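Local coordinates for protein transcription factor MBP1 (Magnaporthe oryzae, PDB 4UX5) that binds DNA through its N-terminal KilA-N (APSES-type) winged helix-turn-helix domain and probably activates transcription by RNA polymerase II, at residues Pro26-Gln31 and Phe113-Gly118; Met39-Asp44 and Gly84-Thr89; Ile52-Gly57 and Pro61-Ile66; Ala95-Ala100 and Asn104-Leu109. All coordinates share one frame; numbering follows the deposited sequence.

Contact 1: Pro26-Gln31 and Phe113-Gly118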
# COMPACT_ATOMS: atom_id res chain seq x y z
N PRO A 26 7.72 16.50 -6.77
CA PRO A 26 8.32 17.63 -6.06
C PRO A 26 7.67 17.86 -4.70
O PRO A 26 6.44 17.92 -4.61
CB PRO A 26 8.06 18.82 -7.00
CG PRO A 26 7.81 18.21 -8.33
CD PRO A 26 7.11 16.92 -8.04
N VAL A 27 8.49 17.97 -3.65
CA VAL A 27 7.98 18.25 -2.32
C VAL A 27 8.77 19.35 -1.63
O VAL A 27 9.90 19.66 -2.02
CB VAL A 27 8.02 16.99 -1.41
CG1 VAL A 27 7.13 15.89 -1.96
CG2 VAL A 27 9.45 16.51 -1.24
N TYR A 28 8.17 19.95 -0.61
CA TYR A 28 8.90 20.77 0.33
C TYR A 28 9.23 19.90 1.53
O TYR A 28 8.38 19.16 2.01
CB TYR A 28 8.10 22.00 0.76
CG TYR A 28 7.67 22.89 -0.39
CD1 TYR A 28 8.61 23.53 -1.18
CD2 TYR A 28 6.32 23.10 -0.66
CE1 TYR A 28 8.22 24.35 -2.23
CE2 TYR A 28 5.92 23.91 -1.71
CZ TYR A 28 6.88 24.53 -2.49
OH TYR A 28 6.49 25.34 -3.53
N GLU A 29 10.47 19.98 2.01
CA GLU A 29 10.88 19.15 3.14
C GLU A 29 11.49 19.98 4.26
O GLU A 29 12.50 20.65 4.08
CB GLU A 29 11.87 18.08 2.68
CG GLU A 29 12.31 17.14 3.79
CD GLU A 29 13.14 15.98 3.27
OE1 GLU A 29 13.20 15.79 2.04
OE2 GLU A 29 13.74 15.25 4.10
N TYR A 30 10.85 19.94 5.42
CA TYR A 30 11.36 20.60 6.62
C TYR A 30 12.22 19.64 7.41
O TYR A 30 11.73 18.61 7.89
CB TYR A 30 10.21 21.13 7.48
CG TYR A 30 10.66 21.75 8.79
CD1 TYR A 30 11.57 22.80 8.80
CD2 TYR A 30 10.15 21.31 10.00
CE1 TYR A 30 11.98 23.38 9.99
CE2 TYR A 30 10.55 21.89 11.20
CZ TYR A 30 11.47 22.92 11.18
OH TYR A 30 11.87 23.49 12.36
N GLN A 31 13.50 19.96 7.55
CA GLN A 31 14.41 19.09 8.29
C GLN A 31 14.77 19.70 9.64
O GLN A 31 14.90 20.91 9.78
CB GLN A 31 15.68 18.82 7.47
CG GLN A 31 15.40 18.05 6.19
CD GLN A 31 16.66 17.63 5.47
OE1 GLN A 31 17.76 18.09 5.79
NE2 GLN A 31 16.52 16.75 4.48
N PHE A 113 4.22 24.45 7.64
CA PHE A 113 2.83 24.85 7.45
C PHE A 113 2.72 26.28 6.95
O PHE A 113 1.78 26.64 6.24
CB PHE A 113 2.03 24.70 8.75
CG PHE A 113 1.80 23.28 9.16
CD1 PHE A 113 0.83 22.52 8.53
CD2 PHE A 113 2.54 22.70 10.18
CE1 PHE A 113 0.61 21.21 8.90
CE2 PHE A 113 2.33 21.39 10.55
CZ PHE A 113 1.36 20.64 9.91
N GLU A 114 3.70 27.11 7.31
CA GLU A 114 3.63 28.53 7.00
C GLU A 114 4.43 28.90 5.76
O GLU A 114 4.32 30.02 5.27
CB GLU A 114 4.12 29.35 8.20
CG GLU A 114 3.21 29.27 9.41
CD GLU A 114 3.50 30.37 10.43
OE1 GLU A 114 4.39 31.20 10.18
OE2 GLU A 114 2.82 30.39 11.48
N PHE A 115 5.22 27.96 5.24
CA PHE A 115 6.04 28.23 4.07
C PHE A 115 5.19 28.59 2.85
O PHE A 115 4.15 27.97 2.61
CB PHE A 115 6.94 27.04 3.73
CG PHE A 115 7.69 27.21 2.43
CD1 PHE A 115 8.82 28.01 2.36
CD2 PHE A 115 7.25 26.57 1.28
CE1 PHE A 115 9.50 28.17 1.16
CE2 PHE A 115 7.93 26.72 0.09
CZ PHE A 115 9.05 27.52 0.03
N SER A 116 5.66 29.57 2.10
CA SER A 116 4.97 30.01 0.89
C SER A 116 5.98 30.50 -0.14
O SER A 116 6.78 31.39 0.15
CB SER A 116 3.95 31.10 1.20
OG SER A 116 3.35 31.59 0.01
N PRO A 117 5.95 29.91 -1.34
CA PRO A 117 6.86 30.32 -2.41
C PRO A 117 6.51 31.71 -2.93
O PRO A 117 7.37 32.42 -3.46
CB PRO A 117 6.63 29.26 -3.49
CG PRO A 117 5.24 28.77 -3.25
CD PRO A 117 5.04 28.83 -1.76
N GLY A 118 5.25 32.10 -2.75
CA GLY A 118 4.74 33.34 -3.30
C GLY A 118 3.44 33.04 -4.03
O GLY A 118 2.52 32.47 -3.45

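Contact 2: Met39-Asp44 and Gly84-Thr89. With nucleotides of chain C.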
# COMPACT_ATOMS: atom_id res chain seq x y z
N MET A 39 7.34 16.15 5.10
CA MET A 39 7.24 16.49 3.68
C MET A 39 5.89 17.10 3.33
O MET A 39 4.85 16.63 3.78
CB MET A 39 7.49 15.26 2.81
CG MET A 39 8.87 14.65 2.98
SD MET A 39 9.18 13.34 1.77
CE MET A 39 10.74 12.70 2.37
N ARG A 40 5.93 18.15 2.51
CA ARG A 40 4.72 18.75 1.96
C ARG A 40 4.81 18.71 0.44
O ARG A 40 5.80 19.17 -0.14
CB ARG A 40 4.55 20.19 2.46
CG ARG A 40 3.17 20.77 2.16
CD ARG A 40 3.25 22.19 1.63
NE ARG A 40 3.54 23.18 2.67
CZ ARG A 40 3.44 24.49 2.50
NH1 ARG A 40 3.06 24.98 1.33
NH2 ARG A 40 3.73 25.32 3.50
N ARG A 41 3.79 18.16 -0.21
CA ARG A 41 3.78 18.07 -1.67
C ARG A 41 3.63 19.44 -2.31
O ARG A 41 2.92 20.30 -1.80
CB ARG A 41 2.67 17.15 -2.15
CG ARG A 41 3.10 15.72 -2.37
CD ARG A 41 2.24 15.06 -3.44
NE ARG A 41 0.84 15.01 -3.05
CZ ARG A 41 0.26 13.95 -2.49
NH1 ARG A 41 0.97 12.85 -2.27
NH2 ARG A 41 -1.02 13.99 -2.17
N ARG A 42 4.30 19.65 -3.44
CA ARG A 42 4.27 20.94 -4.11
C ARG A 42 3.02 21.12 -4.96
O ARG A 42 2.54 22.23 -5.15
CB ARG A 42 5.52 21.13 -4.97
CG ARG A 42 5.67 22.54 -5.54
CD ARG A 42 7.09 22.78 -6.01
NE ARG A 42 8.03 21.88 -5.36
CZ ARG A 42 9.33 22.12 -5.22
NH1 ARG A 42 9.85 23.25 -5.68
NH2 ARG A 42 10.11 21.23 -4.62
N VAL A 43 2.48 20.01 -5.46
CA VAL A 43 1.40 20.07 -6.44
C VAL A 43 0.02 20.29 -5.81
O VAL A 43 -0.88 20.85 -6.45
CB VAL A 43 1.36 18.79 -7.31
CG1 VAL A 43 0.82 17.60 -6.52
CG2 VAL A 43 0.53 19.01 -8.57
N ASP A 44 -0.16 19.88 -4.56
CA ASP A 44 -1.46 20.02 -3.91
C ASP A 44 -1.35 20.39 -2.43
O ASP A 44 -2.36 20.44 -1.72
CB ASP A 44 -2.27 18.74 -4.06
CG ASP A 44 -1.51 17.51 -3.59
OD1 ASP A 44 -0.41 17.66 -3.02
OD2 ASP A 44 -2.03 16.38 -3.78
N GLY A 84 11.70 5.24 0.41
CA GLY A 84 11.23 4.98 1.76
C GLY A 84 10.73 6.16 2.57
O GLY A 84 9.68 6.08 3.20
N LYS A 85 11.48 7.26 2.54
CA LYS A 85 11.16 8.41 3.37
C LYS A 85 9.91 9.16 2.89
O LYS A 85 9.31 9.92 3.65
CB LYS A 85 12.36 9.36 3.42
CG LYS A 85 13.53 8.80 4.20
CD LYS A 85 14.85 9.40 3.76
CE LYS A 85 16.01 8.78 4.53
NZ LYS A 85 15.98 7.29 4.47
N TYR A 86 9.52 8.93 1.64
CA TYR A 86 8.32 9.55 1.09
C TYR A 86 7.06 8.82 1.56
O TYR A 86 5.97 9.39 1.56
CB TYR A 86 8.38 9.58 -0.44
CG TYR A 86 7.17 10.21 -1.09
CD1 TYR A 86 7.08 11.58 -1.27
CD2 TYR A 86 6.11 9.42 -1.54
CE1 TYR A 86 5.98 12.16 -1.87
CE2 TYR A 86 5.00 9.99 -2.14
CZ TYR A 86 4.94 11.36 -2.30
OH TYR A 86 3.83 11.92 -2.90
N GLN A 87 7.22 7.57 1.96
CA GLN A 87 6.08 6.73 2.36
C GLN A 87 5.31 7.30 3.54
O GLN A 87 5.85 8.06 4.35
CB GLN A 87 6.55 5.32 2.71
CG GLN A 87 7.27 4.58 1.60
CD GLN A 87 7.65 3.18 2.02
OE1 GLN A 87 6.96 2.22 1.71
NE2 GLN A 87 8.75 3.06 2.76
N GLY A 88 4.05 6.91 3.65
CA GLY A 88 3.21 7.32 4.76
C GLY A 88 1.80 7.63 4.32
O GLY A 88 1.42 7.37 3.18
N THR A 89 1.02 8.19 5.24
CA THR A 89 -0.36 8.57 4.95
C THR A 89 -0.45 10.06 4.68
O THR A 89 -0.14 10.87 5.56
CB THR A 89 -1.30 8.19 6.10
OG1 THR A 89 -1.10 6.81 6.44
CG2 THR A 89 -2.75 8.41 5.69
P DG C 8 14.30 4.96 6.63
OP1 DG C 8 14.37 6.43 6.48
OP2 DG C 8 15.11 4.27 7.66
O5' DG C 8 12.78 4.53 6.82
C5' DG C 8 11.79 5.03 5.94
C4' DG C 8 10.52 4.21 6.01
O4' DG C 8 10.69 2.97 5.26
C3' DG C 8 10.09 3.78 7.42
O3' DG C 8 8.68 3.85 7.50
C2' DG C 8 10.54 2.33 7.46
C1' DG C 8 10.18 1.93 6.05
N9 DG C 8 10.75 0.66 5.61
C8 DG C 8 11.78 -0.03 6.19
N7 DG C 8 12.05 -1.16 5.58
C5 DG C 8 11.14 -1.21 4.54
C6 DG C 8 10.95 -2.20 3.54
O6 DG C 8 11.58 -3.25 3.38
N1 DG C 8 9.91 -1.86 2.68
C2 DG C 8 9.15 -0.72 2.77
N2 DG C 8 8.19 -0.56 1.85
N3 DG C 8 9.32 0.21 3.70
C4 DG C 8 10.32 -0.10 4.55
P DC C 9 7.96 4.81 8.56
OP1 DC C 9 8.53 6.17 8.39
OP2 DC C 9 8.03 4.14 9.87
O5' DC C 9 6.44 4.82 8.06
C5' DC C 9 6.12 5.38 6.79
C4' DC C 9 5.34 4.39 5.93
O4' DC C 9 6.22 3.32 5.51
C3' DC C 9 4.20 3.68 6.63
O3' DC C 9 3.02 4.47 6.54
C2' DC C 9 4.06 2.38 5.83
C1' DC C 9 5.44 2.20 5.17
N1 DC C 9 6.17 0.97 5.61
C2 DC C 9 6.11 -0.20 4.83
O2 DC C 9 5.44 -0.19 3.79
N3 DC C 9 6.79 -1.30 5.23
C4 DC C 9 7.50 -1.26 6.36
N4 DC C 9 8.15 -2.38 6.72
C5 DC C 9 7.57 -0.09 7.17
C6 DC C 9 6.90 0.99 6.76
P DG C 10 1.93 4.44 7.71
OP1 DG C 10 1.17 5.72 7.65
OP2 DG C 10 2.62 4.04 8.96
O5' DG C 10 0.92 3.28 7.27
C5' DG C 10 0.24 3.37 6.02
C4' DG C 10 -0.12 2.00 5.49
O4' DG C 10 1.05 1.13 5.54
C3' DG C 10 -1.22 1.27 6.26
O3' DG C 10 -2.04 0.55 5.36
C2' DG C 10 -0.42 0.32 7.16
C1' DG C 10 0.73 -0.05 6.24
N9 DG C 10 1.91 -0.51 6.95
C8 DG C 10 2.55 0.13 7.99
N7 DG C 10 3.59 -0.52 8.44
C5 DG C 10 3.65 -1.65 7.64
C6 DG C 10 4.57 -2.73 7.66
O6 DG C 10 5.54 -2.89 8.41
N1 DG C 10 4.26 -3.68 6.69
C2 DG C 10 3.21 -3.60 5.81
N2 DG C 10 3.08 -4.61 4.94
N3 DG C 10 2.34 -2.60 5.78
C4 DG C 10 2.62 -1.66 6.72

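Contact 3: Ile52-Gly57 and Pro61-Ile66. With nucleotides of chain C.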
# COMPACT_ATOMS: atom_id res chain seq x y z
N ILE A 52 4.28 13.68 10.67
CA ILE A 52 3.82 14.56 11.74
C ILE A 52 3.72 13.79 13.05
O ILE A 52 4.24 14.23 14.08
CB ILE A 52 2.45 15.19 11.40
CG1 ILE A 52 2.55 16.06 10.15
CG2 ILE A 52 1.93 16.00 12.58
CD1 ILE A 52 1.24 16.67 9.72
N LEU A 53 3.06 12.64 13.02
CA LEU A 53 2.90 11.81 14.21
C LEU A 53 4.24 11.27 14.71
O LEU A 53 4.39 11.01 15.90
CB LEU A 53 1.93 10.66 13.93
CG LEU A 53 0.49 11.08 13.66
CD1 LEU A 53 -0.39 9.87 13.37
CD2 LEU A 53 -0.07 11.89 14.82
N LYS A 54 5.20 11.12 13.80
CA LYS A 54 6.55 10.72 14.18
C LYS A 54 7.30 11.89 14.81
O LYS A 54 8.20 11.69 15.63
CB LYS A 54 7.33 10.20 12.97
CG LYS A 54 6.96 8.80 12.54
CD LYS A 54 7.60 8.44 11.21
CE LYS A 54 9.11 8.41 11.32
NZ LYS A 54 9.75 8.00 10.03
N ALA A 55 6.93 13.10 14.41
CA ALA A 55 7.51 14.31 15.00
C ALA A 55 7.03 14.43 16.45
O ALA A 55 7.77 14.89 17.32
CB ALA A 55 7.13 15.54 14.20
N ALA A 56 5.79 14.02 16.69
CA ALA A 56 5.29 13.86 18.04
C ALA A 56 5.92 12.60 18.63
O ALA A 56 6.61 11.86 17.93
CB ALA A 56 3.78 13.78 18.06
N GLY A 57 5.67 12.34 19.91
CA GLY A 57 6.33 11.24 20.59
C GLY A 57 5.85 9.84 20.24
O GLY A 57 6.32 8.86 20.81
N PRO A 61 3.02 1.49 16.93
CA PRO A 61 1.64 1.06 17.20
C PRO A 61 0.71 2.21 17.57
O PRO A 61 -0.48 2.17 17.26
CB PRO A 61 1.79 0.09 18.38
CG PRO A 61 3.24 -0.27 18.42
CD PRO A 61 3.94 0.95 17.94
N ALA A 62 1.26 3.24 18.22
CA ALA A 62 0.47 4.39 18.65
C ALA A 62 -0.09 5.16 17.46
O ALA A 62 -1.29 5.42 17.38
CB ALA A 62 1.31 5.31 19.52
N ARG A 63 0.79 5.52 16.53
CA ARG A 63 0.36 6.28 15.36
C ARG A 63 -0.41 5.39 14.39
O ARG A 63 -1.22 5.89 13.61
CB ARG A 63 1.56 6.93 14.66
CG ARG A 63 2.66 5.99 14.20
CD ARG A 63 3.81 6.79 13.60
NE ARG A 63 4.83 5.95 12.98
CZ ARG A 63 5.98 5.61 13.56
NH1 ARG A 63 6.26 6.04 14.78
NH2 ARG A 63 6.84 4.84 12.92
N THR A 64 -0.17 4.09 14.44
CA THR A 64 -0.96 3.14 13.65
C THR A 64 -2.43 3.26 14.04
O THR A 64 -3.31 3.32 13.18
CB THR A 64 -0.50 1.68 13.86
OG1 THR A 64 0.84 1.52 13.38
CG2 THR A 64 -1.42 0.72 13.11
N ARG A 65 -2.69 3.32 15.34
CA ARG A 65 -4.05 3.46 15.85
C ARG A 65 -4.66 4.80 15.47
O ARG A 65 -5.82 4.88 15.06
CB ARG A 65 -4.08 3.29 17.37
CG ARG A 65 -5.46 3.46 17.98
CD ARG A 65 -5.39 3.71 19.48
NE ARG A 65 -6.69 4.05 20.03
CZ ARG A 65 -6.90 4.47 21.27
NH1 ARG A 65 -5.87 4.62 22.10
NH2 ARG A 65 -8.12 4.75 21.69
N ILE A 66 -3.87 5.87 15.60
CA ILE A 66 -4.33 7.21 15.28
C ILE A 66 -4.64 7.36 13.79
O ILE A 66 -5.66 7.94 13.41
CB ILE A 66 -3.29 8.27 15.69
CG1 ILE A 66 -3.04 8.21 17.20
CG2 ILE A 66 -3.76 9.66 15.29
CD1 ILE A 66 -2.02 9.22 17.68
P DC C 9 7.96 4.81 8.56
OP1 DC C 9 8.53 6.17 8.39
OP2 DC C 9 8.03 4.14 9.87
O5' DC C 9 6.44 4.82 8.06
C5' DC C 9 6.12 5.38 6.79
C4' DC C 9 5.34 4.39 5.93
O4' DC C 9 6.22 3.32 5.51
C3' DC C 9 4.20 3.68 6.63
O3' DC C 9 3.02 4.47 6.54
C2' DC C 9 4.06 2.38 5.83
C1' DC C 9 5.44 2.20 5.17
N1 DC C 9 6.17 0.97 5.61
C2 DC C 9 6.11 -0.20 4.83
O2 DC C 9 5.44 -0.19 3.79
N3 DC C 9 6.79 -1.30 5.23
C4 DC C 9 7.50 -1.26 6.36
N4 DC C 9 8.15 -2.38 6.72
C5 DC C 9 7.57 -0.09 7.17
C6 DC C 9 6.90 0.99 6.76

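Contact 4: Ala95-Ala100 and Asn104-Leu109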
# COMPACT_ATOMS: atom_id res chain seq x y z
N ALA A 95 -5.95 19.68 7.04
CA ALA A 95 -6.15 18.50 7.87
C ALA A 95 -4.86 18.18 8.62
O ALA A 95 -4.89 17.71 9.76
CB ALA A 95 -6.59 17.31 7.03
N GLY A 96 -3.73 18.45 7.98
CA GLY A 96 -2.43 18.27 8.60
C GLY A 96 -2.21 19.27 9.72
O GLY A 96 -1.69 18.91 10.78
N GLU A 97 -2.62 20.51 9.50
CA GLU A 97 -2.52 21.55 10.52
C GLU A 97 -3.40 21.20 11.71
O GLU A 97 -3.00 21.39 12.86
CB GLU A 97 -2.91 22.91 9.95
CG GLU A 97 -2.98 24.02 10.99
CD GLU A 97 -3.09 25.40 10.37
OE1 GLU A 97 -3.00 25.51 9.13
OE2 GLU A 97 -3.28 26.38 11.12
N ALA A 98 -4.59 20.69 11.43
CA ALA A 98 -5.52 20.28 12.48
C ALA A 98 -4.93 19.13 13.29
O ALA A 98 -4.94 19.16 14.52
CB ALA A 98 -6.85 19.87 11.87
N LEU A 99 -4.41 18.13 12.59
CA LEU A 99 -3.78 16.97 13.22
C LEU A 99 -2.60 17.37 14.10
O LEU A 99 -2.42 16.84 15.20
CB LEU A 99 -3.31 15.97 12.16
CG LEU A 99 -2.64 14.70 12.66
CD1 LEU A 99 -3.64 13.80 13.37
CD2 LEU A 99 -1.97 13.96 11.51
N ALA A 100 -1.81 18.32 13.61
CA ALA A 100 -0.63 18.78 14.34
C ALA A 100 -1.03 19.50 15.62
O ALA A 100 -0.36 19.39 16.64
CB ALA A 100 0.22 19.68 13.45
N ASN A 104 -0.49 18.30 19.59
CA ASN A 104 0.44 19.19 20.29
C ASN A 104 1.83 19.25 19.66
O ASN A 104 2.83 19.04 20.34
CB ASN A 104 0.55 18.76 21.75
CG ASN A 104 1.06 19.86 22.66
OD1 ASN A 104 0.75 21.04 22.46
ND2 ASN A 104 1.84 19.49 23.67
N ILE A 105 1.91 19.55 18.36
CA ILE A 105 3.19 19.54 17.67
C ILE A 105 3.27 20.62 16.59
O ILE A 105 4.28 20.74 15.89
CB ILE A 105 3.46 18.14 17.03
CG1 ILE A 105 4.95 17.94 16.74
CG2 ILE A 105 2.61 17.93 15.79
CD1 ILE A 105 5.84 18.08 17.95
N PHE A 106 2.21 21.41 16.46
CA PHE A 106 2.16 22.44 15.43
C PHE A 106 3.29 23.47 15.55
O PHE A 106 3.82 23.93 14.53
CB PHE A 106 0.81 23.17 15.47
CG PHE A 106 0.68 24.25 14.44
CD1 PHE A 106 0.31 23.95 13.14
CD2 PHE A 106 0.94 25.57 14.77
CE1 PHE A 106 0.20 24.94 12.19
CE2 PHE A 106 0.83 26.57 13.82
CZ PHE A 106 0.46 26.25 12.53
N ASP A 107 3.65 23.82 16.77
CA ASP A 107 4.68 24.83 17.00
C ASP A 107 6.05 24.39 16.50
O ASP A 107 6.78 25.18 15.90
CB ASP A 107 4.75 25.18 18.49
CG ASP A 107 3.55 25.97 18.97
OD1 ASP A 107 2.92 26.66 18.14
OD2 ASP A 107 3.23 25.90 20.17
N ARG A 108 6.40 23.13 16.74
CA ARG A 108 7.70 22.62 16.30
C ARG A 108 7.75 22.46 14.79
O ARG A 108 8.82 22.52 14.18
CB ARG A 108 8.00 21.28 16.97
CG ARG A 108 9.40 20.75 16.69
CD ARG A 108 9.63 19.40 17.34
NE ARG A 108 10.97 18.88 17.08
CZ ARG A 108 12.00 19.07 17.90
NH1 ARG A 108 11.85 19.75 19.02
NH2 ARG A 108 13.19 18.56 17.59
N LEU A 109 6.58 22.28 14.18
CA LEU A 109 6.49 22.05 12.74
C LEU A 109 5.99 23.27 11.99
O LEU A 109 5.62 23.18 10.82
CB LEU A 109 5.57 20.87 12.45
CG LEU A 109 5.88 19.54 13.13
CD1 LEU A 109 4.86 18.49 12.71
CD2 LEU A 109 7.29 19.08 12.80

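Contact 1: Pro26-Gln31 and Phe113-Gly118
Tyr28 and Phe115 meet as a T-shaped (edge-to-face) pair. Phe115 supplies the edge and Tyr28 the face. The ring centroids lie 4.7 Å apart and the planes are tilted at 61°, short of a full right angle. Phe115 CE2 does most of the touching. It sits over one face of the phenol, offset toward the rim, and is 3.3 Å from Tyr28 CE1. It is also 3.5 Å from Tyr28 CZ, near the hydroxyl end. Beyond the ring, Tyr28 OH runs against the saturated ring of Pro117, with 3.7 Å to Pro117 CG. Pro117 also leans back on its neighbour: Pro117 N lies 4.0 Å above one face of the Phe115 ring.

The torsions explain the meeting. Phe115 turns CG away from its own backbone N (chi1 173°), which carries the ring toward the strand. It is the first residue to leave helical geometry after helix 110-114. Tyr28 sits in the middle strand of the sheet, paired with Arg40 by backbone hydrogen bonds. The Arg40 guanidinium in turn bonds the carbonyl oxygen of Phe115, and Tyr28 packs on this side chain.

No hydrogen bond or salt bridge crosses between the two segments. The attachment of residues 115-117, just after helix 110-114, to the sheet therefore rests here on aromatic and apolar packing, with polar support supplied by Arg40 next door.

Contact 2: Met39-Asp44 and Gly84-Thr89
Lys85 meets Met39 first. The methionine methyl comes up to the backbone, with Met39 CE 3.4 Å from Lys85 O. The Met39 chain is extended beyond CG, which lets the methyl get that far. The lysine end leads the other way, and Lys85 NZ bonds OP1 of DG8 of chain C at 2.7 Å.

Tyr86 takes two partners from the strand 39-41 side. Met39 SD makes a Met-aromatic contact, placed obliquely to the ring, with CD1 of Tyr86 4.1 Å away. At the far end Arg41 NH1 donates to Tyr86 OH over 3.1 Å, close to the guanidinium plane. From another edge Arg41 grips Asp44 side-on, with NE to OD1 at 2.9 Å and NH2 to OD2. Arg41 NH2 also has a salt bridge to Glu77. These bonds fix the guanidinium's rotation.

The amide of Gln87 meets the DNA. Its OE1 accepts from N2 of DG8 of chain C at 3.0 Å and its NE2 donates to N3 of the same base at 3.1 Å. NE2 also reaches a lone pair of Gly84 O, which fixes the amide rotation. Thr89 OG1 closes the row with a 2.8 Å bond to OP1 of DG10 of chain C.

N2 and N3 lie on the minor-groove edge of guanine. The arrangement is that of the wing of a winged helix-turn-helix domain, backed by a neighbouring sheet and laid in the minor groove.

Contact 3: Ile52-Gly57 and Pro61-Ile66
Lys54 lays its aliphatic part over the flat end of Arg63. Lys54 CG stands above the centre of one guanidinium face, 3.5 Å from Arg63 CZ. The lysine chain then bends at chi3 (64°) and leaves the face, so that its ammonium goes on to the DNA. Lys54 NZ bonds OP1 of DC9 of chain C at 2.7 Å. Arg63 uses its edge instead: NH2 lies 3.3 Å from OP2 of the same phosphate, near the guanidinium plane, in a weak, bent hydrogen bond. The two basic groups thus take one phosphate oxygen each, and the anion between them probably offsets their like charges.

This is the helix-turn-helix part of the winged domain. Helix 49-55 ends, a short turn follows, and helix 60-71 comes back alongside. Both helices reach the backbone of one DNA strand here.

Deeper in, away from the phosphate, the packing is apolar. Leu53 and Arg63 run alongside each other, pointing opposite ways, and Leu53 CD1 rests 3.8 Å from Arg63 CB. Arg63 has CG in the crowded position between its backbone N and carbonyl carbon (chi1 58°). From there its chain runs extended to NE, past Leu53 and under Lys54. A weak hydrogen bond from Arg63 NH1 to Phe58 O ties the guanidinium to the turn as well. About one turn further along the second helix, Ile66 meets the same leucine methyl through its CG2 branch, 3.9 Å from Leu53 CD1. Phe58 touches Ile66 from the turn.

Contact 4: Ala95-Ala100 and Asn104-Leu109
This contact is a helix end folding back on itself. The last turns of helix 93-102 meet the connection that leads to helix 110-114, and both backbone and side chains take part. Ile105 N donates to Ala100 O at 2.9 Å, with an N-H...O angle of 153°.

Around this bond the side chains close in. Ile105 has CG2 placed between its backbone N and carbonyl carbon, which brings that methyl 3.8 Å from Ala100 CB. The Phe106 ring is reached by Ala100 CB at its edge. Glu97 crosses the same ring obliquely, with CG 3.5 Å from Phe106 CE1. The glutamate is extended, and its methylene rather than its carboxylate makes the closest approach. Beyond the segments, His101 stacks on Phe106 and Phe113 meets the ring as well. The CG2 branch of Ile105 also touches Ile52 of helix 49-55, and its CD1 lies by Ala55.

Asn104 has a positive phi (57°), which reverses the chain. Its N turns back to His101 O, and the Ile105 N bond to Ala100 O completes the pair. This is a Schellman motif, the C-terminal cap of helix 93-102.

Overall arrangement
From the N terminus, strand 25-32 opens contact 1, which closes only at residues 113-118, at the end of helix 110-114. Its loop encloses the other three contacts. Strand 36-41 then opens contact 2, closed at residues 84-89. Contact 3 lies nested within that loop as a short closure between helices 49-55 and 60-71. Contact 4 follows in series and closes the end of helix 93-102. No loops cross. Contacts 1 and 2 share neighbouring strands of one sheet and touch through Arg40. Contacts 3 and 4 touch where Ile52 and Ala55 meet Ile105 and Leu109. Phe113 of contact 1 packs against both. DNA is bound by contacts 2 and 3.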